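Local structure of trypsin inhibitor BGIT (Momordica charantia, 1VBW) at residues A[7-12]-A[22-27]; A[32-37]-A[48-53]. The protein inhibits trypsin as a member of the potato type I family of serine protease inhibitors. All coordinates share one frame; numbering follows the deposited sequence. Where two conformers were deposited one is given.

Contact 1: residues A[7-12]-A[22-27]. With K (potassium ion), chain B.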
loop_
_atom_site.group_PDB
_atom_site.type_symbol
_atom_site.label_atom_id
_atom_site.label_comp_id
_atom_site.label_asym_id
_atom_site.label_seq_id
_atom_site.Cartn_x
_atom_site.Cartn_y
_atom_site.Cartn_z
ATOM N N SER A 7 -3.425 -1.624 -9.544
ATOM C CA SER A 7 -3.299 -2.545 -8.435
ATOM C C SER A 7 -1.882 -2.707 -7.873
ATOM O O SER A 7 -1.694 -3.417 -6.913
ATOM C CB SER A 7 -3.932 -3.884 -8.794
ATOM O OG SER A 7 -3.362 -4.352 -9.951
ATOM N N SER A 8 -0.900 -1.995 -8.464
ATOM C CA SER A 8 0.420 -1.946 -7.825
ATOM C C SER A 8 1.038 -0.591 -8.135
ATOM O O SER A 8 0.763 0.015 -9.176
ATOM C CB SER A 8 1.299 -3.132 -8.246
ATOM O OG SER A 8 2.462 -3.208 -7.437
ATOM N N TRP A 9 1.844 -0.156 -7.199
ATOM C CA TRP A 9 2.458 1.184 -7.238
ATOM C C TRP A 9 3.965 1.083 -7.056
ATOM O O TRP A 9 4.539 1.539 -6.062
ATOM C CB TRP A 9 1.872 2.076 -6.118
ATOM C CG TRP A 9 0.463 2.480 -6.414
ATOM C CD1 TRP A 9 0.080 3.664 -6.930
ATOM C CD2 TRP A 9 -0.750 1.713 -6.191
ATOM N NE1 TRP A 9 -1.295 3.725 -7.093
ATOM C CE2 TRP A 9 -1.820 2.525 -6.624
ATOM C CE3 TRP A 9 -1.037 0.465 -5.658
ATOM C CZ2 TRP A 9 -3.146 2.112 -6.567
ATOM C CZ3 TRP A 9 -2.353 0.036 -5.612
ATOM C CH2 TRP A 9 -3.402 0.857 -6.067
ATOM N N PRO A 10 4.640 0.463 -8.023
ATOM C CA PRO A 10 6.099 0.230 -7.814
ATOM C C PRO A 10 6.879 1.499 -7.677
ATOM O O PRO A 10 7.957 1.470 -7.036
ATOM C CB PRO A 10 6.482 -0.543 -9.102
ATOM C CG PRO A 10 5.457 -0.160 -10.117
ATOM C CD PRO A 10 4.160 -0.077 -9.287
ATOM N N GLN A 11 6.454 2.631 -8.232
ATOM C CA GLN A 11 7.222 3.849 -8.135
ATOM C C GLN A 11 7.161 4.491 -6.772
ATOM O O GLN A 11 7.894 5.473 -6.530
ATOM C CB GLN A 11 6.799 4.899 -9.181
ATOM C CG GLN A 11 7.011 4.448 -10.604
ATOM C CD GLN A 11 6.770 5.619 -11.576
ATOM O OE1 GLN A 11 7.289 6.715 -11.435
ATOM N NE2 GLN A 11 5.892 5.396 -12.541
ATOM N N LEU A 12 6.307 3.998 -5.856
ATOM C CA LEU A 12 6.226 4.614 -4.531
ATOM C C LEU A 12 7.284 4.141 -3.557
ATOM O O LEU A 12 7.404 4.731 -2.475
ATOM C CB LEU A 12 4.824 4.461 -3.964
ATOM C CG LEU A 12 3.726 5.189 -4.744
ATOM C CD1 LEU A 12 2.369 4.899 -4.145
ATOM C CD2 LEU A 12 3.981 6.714 -4.740
ATOM N N ALA A 22 -1.786 8.751 -0.053
ATOM C CA ALA A 22 -2.610 9.644 -0.818
ATOM C C ALA A 22 -2.598 9.341 -2.297
ATOM O O ALA A 22 -3.637 9.394 -2.949
ATOM C CB ALA A 22 -2.077 11.115 -0.580
ATOM N N VAL A 23 -1.427 8.984 -2.864
ATOM C CA VAL A 23 -1.400 8.637 -4.283
ATOM C C VAL A 23 -2.257 7.388 -4.532
ATOM O O VAL A 23 -3.053 7.384 -5.469
ATOM C CB VAL A 23 0.039 8.377 -4.744
ATOM C CG1 VAL A 23 0.078 7.756 -6.147
ATOM C CG2 VAL A 23 0.883 9.659 -4.745
ATOM N N ILE A 24 -2.060 6.373 -3.713
ATOM C CA ILE A 24 -2.783 5.088 -3.917
ATOM C C ILE A 24 -4.262 5.328 -3.864
ATOM O O ILE A 24 -5.037 4.849 -4.711
ATOM C CB ILE A 24 -2.311 4.117 -2.814
ATOM C CG1 ILE A 24 -0.874 3.700 -3.027
ATOM C CG2 ILE A 24 -3.250 2.897 -2.761
ATOM C CD1 ILE A 24 -0.243 3.137 -1.800
ATOM N N GLU A 25 -4.732 6.036 -2.831
ATOM C CA GLU A 25 -6.158 6.163 -2.612
ATOM C C GLU A 25 -6.805 7.086 -3.627
ATOM O O GLU A 25 -8.035 6.970 -3.815
ATOM C CB GLU A 25 -6.421 6.675 -1.177
ATOM C CG GLU A 25 -6.116 5.578 -0.170
ATOM C CD GLU A 25 -6.358 5.951 1.301
ATOM O OE1 GLU A 25 -6.966 7.006 1.583
ATOM O OE2 GLU A 25 -6.061 5.110 2.153
ATOM N N ARG A 26 -6.070 8.016 -4.216
ATOM C CA ARG A 26 -6.531 8.884 -5.300
ATOM C C ARG A 26 -6.586 8.094 -6.602
ATOM O O ARG A 26 -7.551 8.203 -7.371
ATOM C CB ARG A 26 -5.607 10.129 -5.437
ATOM C CG ARG A 26 -5.669 11.239 -4.370
ATOM C CD ARG A 26 -4.504 12.188 -4.140
ATOM N NE ARG A 26 -4.268 13.065 -5.290
ATOM C CZ ARG A 26 -4.591 14.343 -5.273
ATOM N NH1 ARG A 26 -5.188 14.990 -4.317
ATOM N NH2 ARG A 26 -4.236 14.926 -6.398
ATOM N N GLU A 27 -5.553 7.295 -6.889
ATOM C CA GLU A 27 -5.495 6.576 -8.172
ATOM C C GLU A 27 -6.474 5.417 -8.229
ATOM O O GLU A 27 -6.994 5.146 -9.342
ATOM C CB GLU A 27 -4.073 6.071 -8.428
ATOM C CG GLU A 27 -3.138 7.242 -8.733
ATOM C CD GLU A 27 -1.773 6.864 -9.187
ATOM O OE1 GLU A 27 -1.366 5.730 -8.932
ATOM O OE2 GLU A 27 -1.104 7.700 -9.814
HETATM K K K B . 10.355 5.905 -6.195
HETATM O O HOH W 1 10.148 7.985 -7.424
HETATM O O HOH W 2 9.715 7.862 -4.476
HETATM O O HOH W 3 12.920 5.732 -6.419
#
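In the fold of the potato type I inhibitors, Trp9 and Leu12 of the loop that precedes helix 17-27 lie against Ile24 on that helix; the two segments together bury 258 Å². The evidence for a CH-pi contact is direct: Ile24 CG1 stands 3.7 Å from the centroid of the Trp9 five-membered ring, only 9° off the ring normal. Ile24 CG2 touches the benzo half of the indole, 3.9 Å from Trp9 CH2. Ile24 CG1, anti to the carbonyl carbon and beside the backbone N (chi1 -69°), is turned to this face. Leu12 CD1 packs against the same Ile24 CG1, 3.6 Å away in the conformer given. Val23 CG1 meets both loop side chains more loosely. Replacing Trp9 by an alanine would probably open a gap over Ile24 and leave the Glu27 carboxylate without its indole donor. Trp9 O accepts from Leu12 N, and Gln11 O binds potassium at 2.5 Å, with Val13 O and three waters as further ligands. At the indole edge, Trp9 NE1 donates to Glu27 OE1, which Lys6 also salt-bridges; this bond is short, 2.7 Å, yet bent to 130° at the hydrogen, and it meets the anti side of a carboxylate nearly coplanar with the ring.

Contact 2: residues A[32-37]-A[48-53]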
loop_
_atom_site.group_PDB
_atom_site.type_symbol
_atom_site.label_atom_id
_atom_site.label_comp_id
_atom_site.label_asym_id
_atom_site.label_seq_id
_atom_site.Cartn_x
_atom_site.Cartn_y
_atom_site.Cartn_z
ATOM N N ARG A 32 -8.098 1.227 0.316
ATOM C CA ARG A 32 -7.559 1.978 1.432
ATOM C C ARG A 32 -6.159 1.489 1.689
ATOM O O ARG A 32 -5.908 0.264 1.776
ATOM C CB ARG A 32 -8.441 1.762 2.696
ATOM C CG ARG A 32 -7.826 2.345 3.945
ATOM C CD ARG A 32 -8.802 2.335 5.118
ATOM N NE ARG A 32 -8.170 2.709 6.360
ATOM C CZ ARG A 32 -7.648 1.854 7.262
ATOM N NH1 ARG A 32 -7.789 0.534 7.096
ATOM N NH2 ARG A 32 -7.045 2.331 8.330
ATOM N N ALA A 33 -5.223 2.448 1.805
ATOM C CA ALA A 33 -3.834 2.125 2.089
ATOM C C ALA A 33 -3.623 2.107 3.597
ATOM O O ALA A 33 -4.047 3.008 4.328
ATOM C CB ALA A 33 -2.944 3.157 1.435
ATOM N N VAL A 34 -2.901 1.105 4.058
ATOM C CA VAL A 34 -2.635 0.789 5.459
ATOM C C VAL A 34 -1.127 0.893 5.676
ATOM O O VAL A 34 -0.438 0.079 5.092
ATOM C CB VAL A 34 -3.163 -0.610 5.809
ATOM C CG1 VAL A 34 -2.573 -1.699 4.960
ATOM C CG2 VAL A 34 -2.993 -0.907 7.310
ATOM N N ILE A 35 -0.624 1.828 6.487
ATOM C CA ILE A 35 0.794 1.960 6.769
ATOM C C ILE A 35 1.196 0.952 7.838
ATOM O O ILE A 35 0.591 0.944 8.913
ATOM C CB ILE A 35 1.126 3.390 7.275
ATOM C CG1 ILE A 35 0.589 4.398 6.285
ATOM C CG2 ILE A 35 2.610 3.462 7.549
ATOM C CD1 ILE A 35 1.420 4.398 5.025
ATOM N N ILE A 36 2.194 0.141 7.571
ATOM C CA ILE A 36 2.617 -0.895 8.493
ATOM C C ILE A 36 4.137 -0.959 8.469
ATOM O O ILE A 36 4.734 -0.968 7.396
ATOM C CB ILE A 36 2.107 -2.304 8.129
ATOM C CG1 ILE A 36 0.626 -2.325 7.847
ATOM C CG2 ILE A 36 2.488 -3.233 9.269
ATOM C CD1 ILE A 36 0.141 -3.685 7.366
ATOM N N LYS A 37 4.759 -1.032 9.629
ATOM C CA LYS A 37 6.214 -1.122 9.673
ATOM C C LYS A 37 6.673 -2.487 9.179
ATOM O O LYS A 37 6.143 -3.531 9.608
ATOM C CB LYS A 37 6.747 -0.929 11.106
ATOM C CG LYS A 37 8.269 -0.860 11.234
ATOM C CD LYS A 37 8.723 -0.286 12.575
ATOM C CE LYS A 37 10.232 -0.408 12.787
ATOM N NZ LYS A 37 10.571 -0.806 14.176
ATOM N N CYS A 48 -9.272 -7.332 -1.867
ATOM C CA CYS A 48 -9.185 -6.460 -3.009
ATOM C C CYS A 48 -9.242 -4.975 -2.667
ATOM O O CYS A 48 -8.958 -4.150 -3.521
ATOM C CB CYS A 48 -10.287 -6.709 -4.058
ATOM S SG CYS A 48 -10.057 -8.235 -4.991
ATOM N N ASP A 49 -9.650 -4.670 -1.425
ATOM C CA ASP A 49 -9.874 -3.298 -1.001
ATOM C C ASP A 49 -8.730 -2.746 -0.151
ATOM O O ASP A 49 -8.844 -1.623 0.360
ATOM C CB ASP A 49 -11.192 -3.192 -0.201
ATOM C CG ASP A 49 -11.221 -4.127 0.987
ATOM O OD1 ASP A 49 -11.387 -3.635 2.129
ATOM O OD2 ASP A 49 -11.165 -5.344 0.796
ATOM N N ARG A 50 -7.653 -3.510 -0.003
ATOM C CA ARG A 50 -6.565 -3.177 0.906
ATOM C C ARG A 50 -5.246 -3.049 0.132
ATOM O O ARG A 50 -4.957 -3.896 -0.704
ATOM C CB ARG A 50 -6.408 -4.320 1.910
ATOM C CG ARG A 50 -5.324 -4.129 2.961
ATOM C CD ARG A 50 -5.317 -5.244 3.996
ATOM N NE ARG A 50 -5.149 -6.556 3.391
ATOM C CZ ARG A 50 -5.510 -7.699 3.966
ATOM N NH1 ARG A 50 -5.288 -8.861 3.343
ATOM N NH2 ARG A 50 -6.129 -7.688 5.155
ATOM N N VAL A 51 -4.480 -2.026 0.481
ATOM C CA VAL A 51 -3.096 -1.881 -0.009
ATOM C C VAL A 51 -2.214 -1.667 1.216
ATOM O O VAL A 51 -2.249 -0.580 1.803
ATOM C CB VAL A 51 -2.937 -0.762 -1.026
ATOM C CG1 VAL A 51 -1.466 -0.612 -1.424
ATOM C CG2 VAL A 51 -3.778 -1.007 -2.269
ATOM N N ARG A 52 -1.420 -2.650 1.550
ATOM C CA ARG A 52 -0.419 -2.480 2.600
ATOM C C ARG A 52 0.742 -1.641 2.106
ATOM O O ARG A 52 1.285 -1.934 1.029
ATOM C CB ARG A 52 0.045 -3.849 3.088
ATOM C CG ARG A 52 -1.118 -4.539 3.808
ATOM C CD ARG A 52 -0.802 -5.902 4.294
ATOM N NE ARG A 52 -1.902 -6.273 5.195
ATOM C CZ ARG A 52 -2.174 -7.595 5.105
ATOM N NH1 ARG A 52 -1.436 -8.262 4.258
ATOM N NH2 ARG A 52 -3.087 -7.992 5.895
ATOM N N VAL A 53 1.121 -0.670 2.873
ATOM C CA VAL A 53 2.237 0.199 2.608
ATOM C C VAL A 53 3.286 -0.068 3.691
ATOM O O VAL A 53 3.143 0.399 4.799
ATOM C CB VAL A 53 1.832 1.666 2.557
ATOM C CG1 VAL A 53 3.049 2.539 2.253
ATOM C CG2 VAL A 53 0.744 1.888 1.493
#
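The Arg52 guanidinium is met obliquely by Ile36 CD1, which in the conformer given lies 3.9 Å from Arg52 NE, and one face is turned to Arg50, two residues earlier on the same strand, whose CZ stands above the plane toward the rim. Reciprocally, Arg52 NH2 sits 3.1 Å above the plane of the Arg50 guanidinium, over its centre. Arg50 NH2 and Arg52 NH2 are both donors, so their approach is not a hydrogen bond; the like charges are probably offset by the Gly68 carboxylate and Asp45, which salt-bridge Arg50, while Thr43 O accepts from Arg52. Thr43 and Asp45 lie in the long connection between these two strands, the protease-binding loop of the potato type I inhibitors, and paired arginines probably brace it here as in eglin c. Beneath them strands 32-37 and 50-53 run parallel, their segment axes 28° apart. The ladder is regular: Arg32 N donates to Asp49 O, and Val51 N, Val34 N, Val53 N and Ile36 N continue it, all five bonds nearly straight. On the arginine face Val34 CG1 falls between backbone N and carbonyl carbon (chi1 58°), which directs it at Arg52; its 3.4 Å separation from Arg52 CG is doubtful, since Val34 has two conformers. On the other face, Ala33 CB meets Val53 CG2 at 3.9 Å, and Ile35, side by side with Val53, brings CD1 close to Val53 CB in the conformer given.

How the contacts relate
Contact 1 sets a loop on helix 17-27 by side chains, whereas contact 2 joins two strands mainly by backbone bonds; their centres are 10 Å apart. Contact 2 is the more central, its centre about 4 Å from the chain centre against about 7 Å for contact 1, though each mixes buried and exposed residues. They share one hydrophobic core: Ile24 CD1 packs 3.7 Å from Val53 CG2, and Trp9 CZ3 lies 3.8 Å from Val51 CG2. A polar link at 2.8 Å is a probable hydrogen bond in which Ala33 N of the strand donates to Glu25 OE2 of the helix. Charge differs too: a carboxylate, paired with Lys6, at the indole edge in contact 1, and clustered arginines on the far sheet face in contact 2.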